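Local coordinates for BluB-like flavoprotein (Clostridium difficile 630, PDB 3EO8) that binds flavin mononucleotide and is probably an oxidoreductase of the nitroreductase family, at residues A[62-67]-A[171-176]; A[164-169]-A[188-193]. All blocks are in the same frame, centred on the assembly; numbering follows the deposited sequence.

Overall arrangement
Both contacts belong to the nitroreductase fold, their centres about 10 Å apart. Contact 1 pairs helix 54-75 with helix 170-181, on the outer part of the chain; contact 2, buried near the middle, sets the loop after strand 159-163 against strand 189-197 of the central antiparallel sheet. Along the chain the segments alternate: 62-67, then 164-169, 171-176 and finally 188-193, so the loop of contact 2 runs straight into the helix of contact 1. The two touch where Ile173 packs on Gln166 and where Glu174 accepts a probable hydrogen bond from the backbone N of Leu190. The flavin-binding loop is thereby backed by the helix pair.

Contact 1: A[62-67]-A[171-176]; sequences DVITKK and DEIEAV. With ACT (acetate ion), chain I.
Apolar packing joins the two helices, with Val63 at its centre. Its CG1 meets CG2 of Val176 tip to tip at 3.3 Å, closer than two methyl groups normally come. CG2 of Val63, set between its own backbone N and carbonyl carbon, lies against the backbone where Glu172 joins Ile173, while the CB atoms of Val63 and Glu172 stand 4.0 Å apart. On the buried side Ile64 and Ile173 cross obliquely, CG1 of Ile64 lying 3.9 Å from CD1 of Ile173.

The polar part is a salt bridge: Lys67 NZ approaches Glu172 OE2 at 2.8 Å, from above the carboxylate plane. Both chains bend at chi2 and cross at about a right angle. An acetate, probably from the crystallisation liquor, joins the lysine to the backbone of the other helix, its OXT hydrogen-bonded to Lys67 NZ (3.2 Å) and its O to the backbone N of Asp171 (2.8 Å, 168°).

Ile173 also rests on Leu190 of strand 189-197. With the local axes 9.2 Å apart and inclined at 149°, this is near-antiparallel helix-helix packing within the nitroreductase fold, joining helix 54-75 to helix 170-181.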
ATOM      1  N   ASP A  62       0.511 -26.700   3.811  1.00 24.35           N
ATOM      2  CA  ASP A  62       0.474 -27.829   2.888  1.00 24.20           C
ATOM      3  C   ASP A  62      -0.061 -27.442   1.511  1.00 23.73           C
ATOM      4  O   ASP A  62       0.427 -27.980   0.515  1.00 23.69           O
ATOM      5  CB  ASP A  62      -0.341 -28.978   3.473  1.00 24.78           C
ATOM      6  CG  ASP A  62       0.340 -29.652   4.661  1.00 27.30           C
ATOM      7  OD1 ASP A  62       1.571 -29.532   4.839  1.00 31.60           O
ATOM      8  OD2 ASP A  62      -0.370 -30.367   5.381  1.00 31.74           O
ATOM      9  N   VAL A  63      -1.061 -26.546   1.415  1.00 23.80           N
ATOM     10  CA  VAL A  63      -1.551 -26.156   0.073  1.00 23.94           C
ATOM     11  C   VAL A  63      -0.557 -25.224  -0.632  1.00 23.99           C
ATOM     12  O   VAL A  63      -0.442 -25.240  -1.866  1.00 24.62           O
ATOM     13  CB  VAL A  63      -2.997 -25.517   0.040  1.00 24.33           C
ATOM     14  CG1 VAL A  63      -4.053 -26.515   0.521  1.00 23.93           C
ATOM     15  CG2 VAL A  63      -3.044 -24.174   0.759  1.00 21.73           C
ATOM     16  N   ILE A  64       0.189 -24.446   0.152  1.00 23.39           N
ATOM     17  CA  ILE A  64       1.261 -23.625  -0.407  1.00 23.18           C
ATOM     18  C   ILE A  64       2.341 -24.550  -1.001  1.00 24.48           C
ATOM     19  O   ILE A  64       2.744 -24.428  -2.188  1.00 24.63           O
ATOM     20  CB  ILE A  64       1.861 -22.687   0.643  1.00 22.99           C
ATOM     21  CG1 ILE A  64       0.833 -21.623   1.066  1.00 22.36           C
ATOM     22  CG2 ILE A  64       3.179 -22.029   0.085  1.00 22.79           C
ATOM     23  CD1 ILE A  64       1.216 -20.787   2.378  1.00 20.93           C
ATOM     24  N   THR A  65       2.742 -25.526  -0.214  1.00 25.36           N
ATOM     25  CA  THR A  65       3.719 -26.539  -0.676  1.00 25.51           C
ATOM     26  C   THR A  65       3.258 -27.294  -1.927  1.00 26.13           C
ATOM     27  O   THR A  65       4.020 -27.453  -2.912  1.00 26.16           O
ATOM     28  CB  THR A  65       4.029 -27.505   0.468  1.00 25.33           C
ATOM     29  OG1 THR A  65       4.648 -26.772   1.528  1.00 26.01           O
ATOM     30  CG2 THR A  65       4.951 -28.640  -0.022  1.00 26.03           C
ATOM     31  N   LYS A  66       2.002 -27.723  -1.936  1.00 25.56           N
ATOM     32  CA  LYS A  66       1.490 -28.499  -3.041  1.00 26.31           C
ATOM     33  C   LYS A  66       1.499 -27.673  -4.318  1.00 25.64           C
ATOM     34  O   LYS A  66       1.877 -28.149  -5.386  1.00 27.17           O
ATOM     35  CB  LYS A  66       0.080 -28.975  -2.712  1.00 25.94           C
ATOM     36  CG  LYS A  66      -0.530 -29.883  -3.737  1.00 27.04           C
ATOM     37  CD  LYS A  66      -1.900 -30.310  -3.315  1.00 28.71           C
ATOM     38  CE  LYS A  66      -2.526 -31.248  -4.339  1.00 33.28           C
ATOM     39  NZ  LYS A  66      -3.733 -31.866  -3.732  1.00 36.56           N
ATOM     40  N   LYS A  67       1.060 -26.433  -4.221  1.00 25.40           N
ATOM     41  CA  LYS A  67       1.069 -25.528  -5.376  1.00 25.94           C
ATOM     42  C   LYS A  67       2.508 -25.253  -5.808  1.00 25.39           C
ATOM     43  O   LYS A  67       2.811 -25.264  -6.977  1.00 22.93           O
ATOM     44  CB  LYS A  67       0.358 -24.212  -5.038  1.00 26.97           C
ATOM     45  CG  LYS A  67      -0.053 -23.389  -6.261  1.00 29.24           C
ATOM     46  CD  LYS A  67      -1.326 -23.918  -6.911  1.00 31.26           C
ATOM     47  CE  LYS A  67      -1.695 -23.044  -8.108  1.00 31.87           C
ATOM     48  NZ  LYS A  67      -3.079 -23.307  -8.639  1.00 31.98           N
ATOM     49  N   ASP A 171      -5.809 -18.802  -4.027  1.00 23.13           N
ATOM     50  CA  ASP A 171      -7.091 -19.454  -4.188  1.00 23.78           C
ATOM     51  C   ASP A 171      -7.208 -20.695  -3.321  1.00 23.08           C
ATOM     52  O   ASP A 171      -8.264 -20.989  -2.745  1.00 22.56           O
ATOM     53  CB  ASP A 171      -7.314 -19.887  -5.627  1.00 23.59           C
ATOM     54  CG  ASP A 171      -7.453 -18.731  -6.606  1.00 26.86           C
ATOM     55  OD1 ASP A 171      -7.318 -17.549  -6.218  1.00 28.43           O
ATOM     56  OD2 ASP A 171      -7.708 -19.019  -7.814  1.00 26.17           O
ATOM     57  N   GLU A 172      -6.120 -21.451  -3.238  1.00 22.77           N
ATOM     58  CA  GLU A 172      -6.097 -22.701  -2.500  1.00 22.77           C
ATOM     59  C   GLU A 172      -6.123 -22.469  -1.004  1.00 23.53           C
ATOM     60  O   GLU A 172      -6.730 -23.238  -0.280  1.00 24.64           O
ATOM     61  CB  GLU A 172      -4.859 -23.507  -2.857  1.00 23.06           C
ATOM     62  CG  GLU A 172      -4.938 -24.083  -4.279  1.00 23.56           C
ATOM     63  CD  GLU A 172      -4.642 -23.116  -5.390  1.00 26.23           C
ATOM     64  OE1 GLU A 172      -4.174 -21.991  -5.149  1.00 25.01           O
ATOM     65  OE2 GLU A 172      -4.881 -23.495  -6.567  1.00 26.36           O
ATOM     66  N   ILE A 173      -5.452 -21.420  -0.556  1.00 23.06           N
ATOM     67  CA  ILE A 173      -5.481 -20.985   0.854  1.00 22.87           C
ATOM     68  C   ILE A 173      -6.903 -20.594   1.272  1.00 22.84           C
ATOM     69  O   ILE A 173      -7.378 -20.977   2.350  1.00 21.00           O
ATOM     70  CB  ILE A 173      -4.520 -19.786   1.099  1.00 22.53           C
ATOM     71  CG1 ILE A 173      -3.026 -20.191   0.892  1.00 23.17           C
ATOM     72  CG2 ILE A 173      -4.692 -19.234   2.534  1.00 22.83           C
ATOM     73  CD1 ILE A 173      -2.062 -19.002   1.001  1.00 22.98           C
ATOM     74  N   GLU A 174      -7.564 -19.810   0.424  1.00 23.13           N
ATOM     75  CA  GLU A 174      -8.937 -19.405   0.649  1.00 23.99           C
ATOM     76  C   GLU A 174      -9.884 -20.626   0.785  1.00 24.33           C
ATOM     77  O   GLU A 174     -10.745 -20.659   1.673  1.00 23.38           O
ATOM     78  CB  GLU A 174      -9.400 -18.533  -0.508  1.00 24.40           C
ATOM     79  CG  GLU A 174      -8.731 -17.136  -0.543  1.00 23.74           C
ATOM     80  CD  GLU A 174      -8.932 -16.405  -1.862  1.00 24.73           C
ATOM     81  OE1 GLU A 174      -9.819 -16.822  -2.660  1.00 25.33           O
ATOM     82  OE2 GLU A 174      -8.161 -15.431  -2.105  1.00 24.36           O
ATOM     83  N   ALA A 175      -9.708 -21.616  -0.085  1.00 24.05           N
ATOM     84  CA  ALA A 175     -10.500 -22.847  -0.052  1.00 23.43           C
ATOM     85  C   ALA A 175     -10.317 -23.626   1.248  1.00 23.04           C
ATOM     86  O   ALA A 175     -11.282 -24.128   1.815  1.00 23.92           O
ATOM     87  CB  ALA A 175     -10.130 -23.720  -1.235  1.00 22.48           C
ATOM     88  N   VAL A 176      -9.077 -23.755   1.711  1.00 24.12           N
ATOM     89  CA  VAL A 176      -8.811 -24.383   3.015  1.00 24.33           C
ATOM     90  C   VAL A 176      -9.488 -23.628   4.147  1.00 23.52           C
ATOM     91  O   VAL A 176     -10.141 -24.235   4.998  1.00 22.54           O
ATOM     92  CB  VAL A 176      -7.296 -24.456   3.326  1.00 24.94           C
ATOM     93  CG1 VAL A 176      -7.057 -24.904   4.781  1.00 28.12           C
ATOM     94  CG2 VAL A 176      -6.618 -25.373   2.316  1.00 27.94           C
TER
HETATM   95  C   ACT I 502      -4.264 -19.311  -7.512  1.00 24.34           C
HETATM   96  O   ACT I 502      -4.384 -18.637  -6.473  1.00 22.41           O
HETATM   97  OXT ACT I 502      -4.146 -20.554  -7.350  1.00 25.05           O
HETATM   98  CH3 ACT I 502      -4.250 -18.671  -8.880  1.00 24.22           C

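Contact 2: A[164-169]-A[188-193]; sequences TSQNYA and YFLGAM. With FMN (flavin mononucleotide), chain G.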
ATOM      1  N   THR A 164       3.505 -11.653   1.012  1.00 25.05           N
ATOM      2  CA  THR A 164       2.689 -11.833  -0.191  1.00 24.31           C
ATOM      3  C   THR A 164       3.232 -12.967  -1.047  1.00 23.77           C
ATOM      4  O   THR A 164       2.645 -13.295  -2.088  1.00 25.31           O
ATOM      5  CB  THR A 164       2.552 -10.534  -1.018  1.00 24.75           C
ATOM      6  OG1 THR A 164       3.837 -10.017  -1.359  1.00 24.74           O
ATOM      7  CG2 THR A 164       1.713  -9.494  -0.253  1.00 24.00           C
ATOM      8  N   SER A 165       4.324 -13.601  -0.632  1.00 23.19           N
ATOM      9  CA  SER A 165       4.983 -14.606  -1.479  1.00 23.16           C
ATOM     10  C   SER A 165       4.146 -15.880  -1.629  1.00 23.38           C
ATOM     11  O   SER A 165       4.394 -16.669  -2.503  1.00 23.94           O
ATOM     12  CB  SER A 165       6.382 -14.970  -0.967  1.00 24.15           C
ATOM     13  OG  SER A 165       6.345 -15.492   0.335  1.00 22.57           O
ATOM     14  N   GLN A 166       3.160 -16.074  -0.766  1.00 23.27           N
ATOM     15  CA  GLN A 166       2.271 -17.226  -0.886  1.00 23.02           C
ATOM     16  C   GLN A 166       1.230 -17.115  -2.000  1.00 23.88           C
ATOM     17  O   GLN A 166       0.503 -18.077  -2.242  1.00 24.58           O
ATOM     18  CB  GLN A 166       1.533 -17.441   0.445  1.00 23.56           C
ATOM     19  CG  GLN A 166       0.441 -16.429   0.759  1.00 24.22           C
ATOM     20  CD  GLN A 166       0.959 -15.057   1.169  1.00 21.87           C
ATOM     21  OE1 GLN A 166       2.097 -14.924   1.629  1.00 25.47           O
ATOM     22  NE2 GLN A 166       0.108 -14.019   1.035  1.00 23.08           N
ATOM     23  N   ASN A 167       1.103 -15.954  -2.631  1.00 24.20           N
ATOM     24  CA  ASN A 167      -0.131 -15.644  -3.361  1.00 23.69           C
ATOM     25  C   ASN A 167      -0.316 -16.376  -4.686  1.00 23.57           C
ATOM     26  O   ASN A 167      -1.428 -16.383  -5.200  1.00 22.90           O
ATOM     27  CB  ASN A 167      -0.332 -14.128  -3.554  1.00 24.76           C
ATOM     28  CG  ASN A 167      -0.753 -13.408  -2.263  1.00 25.46           C
ATOM     29  OD1 ASN A 167      -1.265 -14.004  -1.326  1.00 26.34           O
ATOM     30  ND2 ASN A 167      -0.524 -12.114  -2.231  1.00 26.80           N
ATOM     31  N   TYR A 168       0.708 -17.045  -5.199  1.00 23.38           N
ATOM     32  CA  TYR A 168       0.497 -18.001  -6.298  1.00 23.30           C
ATOM     33  C   TYR A 168      -0.451 -19.147  -5.846  1.00 23.24           C
ATOM     34  O   TYR A 168      -1.002 -19.857  -6.699  1.00 22.60           O
ATOM     35  CB  TYR A 168       1.808 -18.576  -6.900  1.00 24.13           C
ATOM     36  CG  TYR A 168       2.734 -19.234  -5.904  1.00 24.63           C
ATOM     37  CD1 TYR A 168       2.454 -20.490  -5.379  1.00 26.01           C
ATOM     38  CD2 TYR A 168       3.883 -18.588  -5.462  1.00 25.04           C
ATOM     39  CE1 TYR A 168       3.276 -21.075  -4.450  1.00 26.75           C
ATOM     40  CE2 TYR A 168       4.720 -19.181  -4.552  1.00 26.12           C
ATOM     41  CZ  TYR A 168       4.408 -20.411  -4.023  1.00 25.28           C
ATOM     42  OH  TYR A 168       5.245 -21.004  -3.093  1.00 24.69           O
ATOM     43  N   ALA A 169      -0.635 -19.299  -4.534  1.00 22.75           N
ATOM     44  CA  ALA A 169      -1.561 -20.287  -3.956  1.00 23.72           C
ATOM     45  C   ALA A 169      -2.745 -19.658  -3.194  1.00 23.49           C
ATOM     46  O   ALA A 169      -3.405 -20.325  -2.405  1.00 24.09           O
ATOM     47  CB  ALA A 169      -0.810 -21.214  -3.007  1.00 24.00           C
ATOM     48  N   TYR A 188     -14.137 -10.638  -1.451  1.00 26.86           N
ATOM     49  CA  TYR A 188     -12.775 -10.416  -1.005  1.00 25.88           C
ATOM     50  C   TYR A 188     -11.889 -11.594  -1.389  1.00 25.46           C
ATOM     51  O   TYR A 188     -12.370 -12.688  -1.654  1.00 24.73           O
ATOM     52  CB  TYR A 188     -12.704 -10.190   0.497  1.00 26.10           C
ATOM     53  CG  TYR A 188     -13.262  -8.864   1.000  1.00 25.92           C
ATOM     54  CD1 TYR A 188     -14.620  -8.557   0.877  1.00 27.52           C
ATOM     55  CD2 TYR A 188     -12.430  -7.937   1.623  1.00 28.33           C
ATOM     56  CE1 TYR A 188     -15.131  -7.342   1.345  1.00 28.32           C
ATOM     57  CE2 TYR A 188     -12.927  -6.723   2.105  1.00 28.92           C
ATOM     58  CZ  TYR A 188     -14.272  -6.429   1.954  1.00 29.35           C
ATOM     59  OH  TYR A 188     -14.729  -5.220   2.449  1.00 30.23           O
ATOM     60  N   PHE A 189     -10.590 -11.344  -1.421  1.00 24.58           N
ATOM     61  CA  PHE A 189      -9.585 -12.340  -1.743  1.00 24.85           C
ATOM     62  C   PHE A 189      -8.368 -12.057  -0.857  1.00 24.38           C
ATOM     63  O   PHE A 189      -8.230 -10.964  -0.282  1.00 24.27           O
ATOM     64  CB  PHE A 189      -9.233 -12.304  -3.243  1.00 25.07           C
ATOM     65  CG  PHE A 189      -8.936 -10.909  -3.793  1.00 24.96           C
ATOM     66  CD1 PHE A 189      -7.650 -10.368  -3.748  1.00 24.17           C
ATOM     67  CD2 PHE A 189      -9.942 -10.141  -4.365  1.00 26.20           C
ATOM     68  CE1 PHE A 189      -7.406  -9.080  -4.251  1.00 24.32           C
ATOM     69  CE2 PHE A 189      -9.696  -8.879  -4.876  1.00 24.56           C
ATOM     70  CZ  PHE A 189      -8.425  -8.338  -4.811  1.00 24.34           C
ATOM     71  N   LEU A 190      -7.499 -13.055  -0.725  1.00 24.20           N
ATOM     72  CA  LEU A 190      -6.318 -12.921   0.121  1.00 23.64           C
ATOM     73  C   LEU A 190      -5.407 -11.849  -0.456  1.00 23.87           C
ATOM     74  O   LEU A 190      -5.045 -11.894  -1.633  1.00 23.94           O
ATOM     75  CB  LEU A 190      -5.600 -14.249   0.225  1.00 23.88           C
ATOM     76  CG  LEU A 190      -4.430 -14.251   1.177  1.00 23.84           C
ATOM     77  CD1 LEU A 190      -4.899 -14.085   2.600  1.00 22.12           C
ATOM     78  CD2 LEU A 190      -3.605 -15.518   0.956  1.00 24.08           C
ATOM     79  N   GLY A 191      -5.085 -10.839   0.339  1.00 22.83           N
ATOM     80  CA  GLY A 191      -4.130  -9.822  -0.097  1.00 23.78           C
ATOM     81  C   GLY A 191      -2.711 -10.068   0.405  1.00 24.21           C
ATOM     82  O   GLY A 191      -1.733  -9.904  -0.327  1.00 25.38           O
ATOM     83  N   ALA A 192      -2.607 -10.420   1.681  1.00 24.04           N
ATOM     84  CA  ALA A 192      -1.327 -10.584   2.341  1.00 24.51           C
ATOM     85  C   ALA A 192      -1.550 -11.470   3.572  1.00 24.64           C
ATOM     86  O   ALA A 192      -2.705 -11.668   3.974  1.00 24.23           O
ATOM     87  CB  ALA A 192      -0.746  -9.222   2.741  1.00 25.22           C
HETATM   88  N   MSE A 193      -0.469 -12.033   4.126  1.00 23.75           N
HETATM   89  CA  MSE A 193      -0.487 -12.576   5.476  1.00 23.51           C
HETATM   90  C   MSE A 193       0.498 -11.834   6.343  1.00 24.00           C
HETATM   91  O   MSE A 193       1.409 -11.138   5.861  1.00 22.63           O
HETATM   92  CB  MSE A 193      -0.175 -14.076   5.526  1.00 23.76           C
HETATM   93  CG  MSE A 193      -0.714 -14.859   4.344  1.00 25.05           C
HETATM   94 SE   MSE A 193      -0.644 -16.779   4.512  0.75 21.96          SE
HETATM   95  CE  MSE A 193       1.243 -17.111   4.419  1.00 22.69           C
TER
HETATM   96  N1  FMN G 500       9.156 -11.005   3.616  1.00 25.47           N
HETATM   97  C2  FMN G 500       9.159 -12.377   3.533  1.00 27.29           C
HETATM   98  O2  FMN G 500       9.988 -13.073   4.137  1.00 26.92           O
HETATM   99  N3  FMN G 500       8.213 -13.011   2.776  1.00 25.11           N
HETATM  100  C4  FMN G 500       7.284 -12.334   2.042  1.00 26.88           C
HETATM  101  O4  FMN G 500       6.432 -12.972   1.383  1.00 26.19           O
HETATM  102  C4A FMN G 500       7.272 -10.947   2.119  1.00 27.66           C
HETATM  103  N5  FMN G 500       6.322 -10.227   1.421  1.00 26.95           N
HETATM  104  C5A FMN G 500       6.278  -8.853   1.523  1.00 25.67           C
HETATM  105  C6  FMN G 500       5.288  -8.174   0.836  1.00 26.29           C
HETATM  106  C7  FMN G 500       5.218  -6.795   0.933  1.00 26.54           C
HETATM  107  C7M FMN G 500       3.932  -6.159   0.519  1.00 24.95           C
HETATM  108  C8  FMN G 500       6.128  -6.109   1.746  1.00 26.78           C
HETATM  109  C8M FMN G 500       5.822  -4.700   2.170  1.00 26.89           C
HETATM  110  C9  FMN G 500       7.109  -6.804   2.435  1.00 26.21           C
HETATM  111  C9A FMN G 500       7.192  -8.184   2.340  1.00 25.70           C
HETATM  112  N10 FMN G 500       8.187  -8.912   2.993  1.00 26.16           N
HETATM  113  C10 FMN G 500       8.191 -10.290   2.928  1.00 26.98           C
HETATM  114  C1' FMN G 500       9.260  -8.240   3.809  1.00 24.81           C
HETATM  115  C2' FMN G 500      10.388  -7.661   2.956  1.00 24.46           C
HETATM  116  O2' FMN G 500      11.239  -8.701   2.490  1.00 25.16           O
HETATM  117  C3' FMN G 500      11.189  -6.687   3.809  1.00 24.53           C
HETATM  118  O3' FMN G 500      10.334  -5.620   4.201  1.00 24.73           O
HETATM  119  C4' FMN G 500      12.454  -6.130   3.162  1.00 23.26           C
HETATM  120  O4' FMN G 500      13.379  -7.162   2.865  1.00 23.43           O
HETATM  121  C5' FMN G 500      13.097  -5.123   4.125  1.00 25.31           C
HETATM  122  O5' FMN G 500      13.469  -5.798   5.313  1.00 23.81           O
HETATM  123  P   FMN G 500      12.998  -5.185   6.738  1.00 23.62           P
HETATM  124  O1P FMN G 500      13.525  -6.054   7.841  1.00 24.57           O
HETATM  125  O2P FMN G 500      11.478  -5.220   6.698  1.00 26.02           O
HETATM  126  O3P FMN G 500      13.438  -3.738   6.909  1.00 24.47           O
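A type I beta turn from Thr164 to Asn167, closed by Asn167 N bonding to Thr164 O at 3.1 Å, sets the loop beside strand 189-197, where Gly191 and Ala192 form a classic beta bulge opposite Val106.

The one hydrogen bond between the segments runs from Asn167 ND2 to Gly191 O, 3.2 Å long with an N-H...O angle of 155°. The acceptor lies close to the amide plane of Asn167, but the donor stands well above the plane of the carbonyl. The other end of this amide, OD1, rests on CD2 of Leu190 at 3.6 Å and also takes a weak bond from Gln166 NE2. With Gln166 NE2 bonded to Leu163 O as well, both side-chain amides are tied to the backbone.

Gln166 is bent: CG sits between the backbone N and the carbonyl carbon, and chi2 (-74°) turns the amide toward the strand. It meets Met193, here selenomethionine, tip to tip, with NE2 3.5 Å from Met193 CG and OE1 near the CE methyl, which a bend at chi3 brings round. Thr164 turns its CG2 methyl to Ala192 CB (3.9 Å) and its OG1 to the flavin.

The same turn grips the isoalloxazine: Thr164 N donates to FMN N5 (3.2 Å) and Ser165 N to O4 (3.0 Å), bonds that would be expected to polarise the ring at N5 and C4.

Strand 102-108 flanks the bulge, and Leu190 and Met193 both pack on its Leu105. Behind the loop Gln166 touches Ile64 of helix 54-75 and Ile173 of helix 170-181, while Gln140 of the second subunit also hydrogen-bonds to Gly191 O, bringing the dimer interface against the strand.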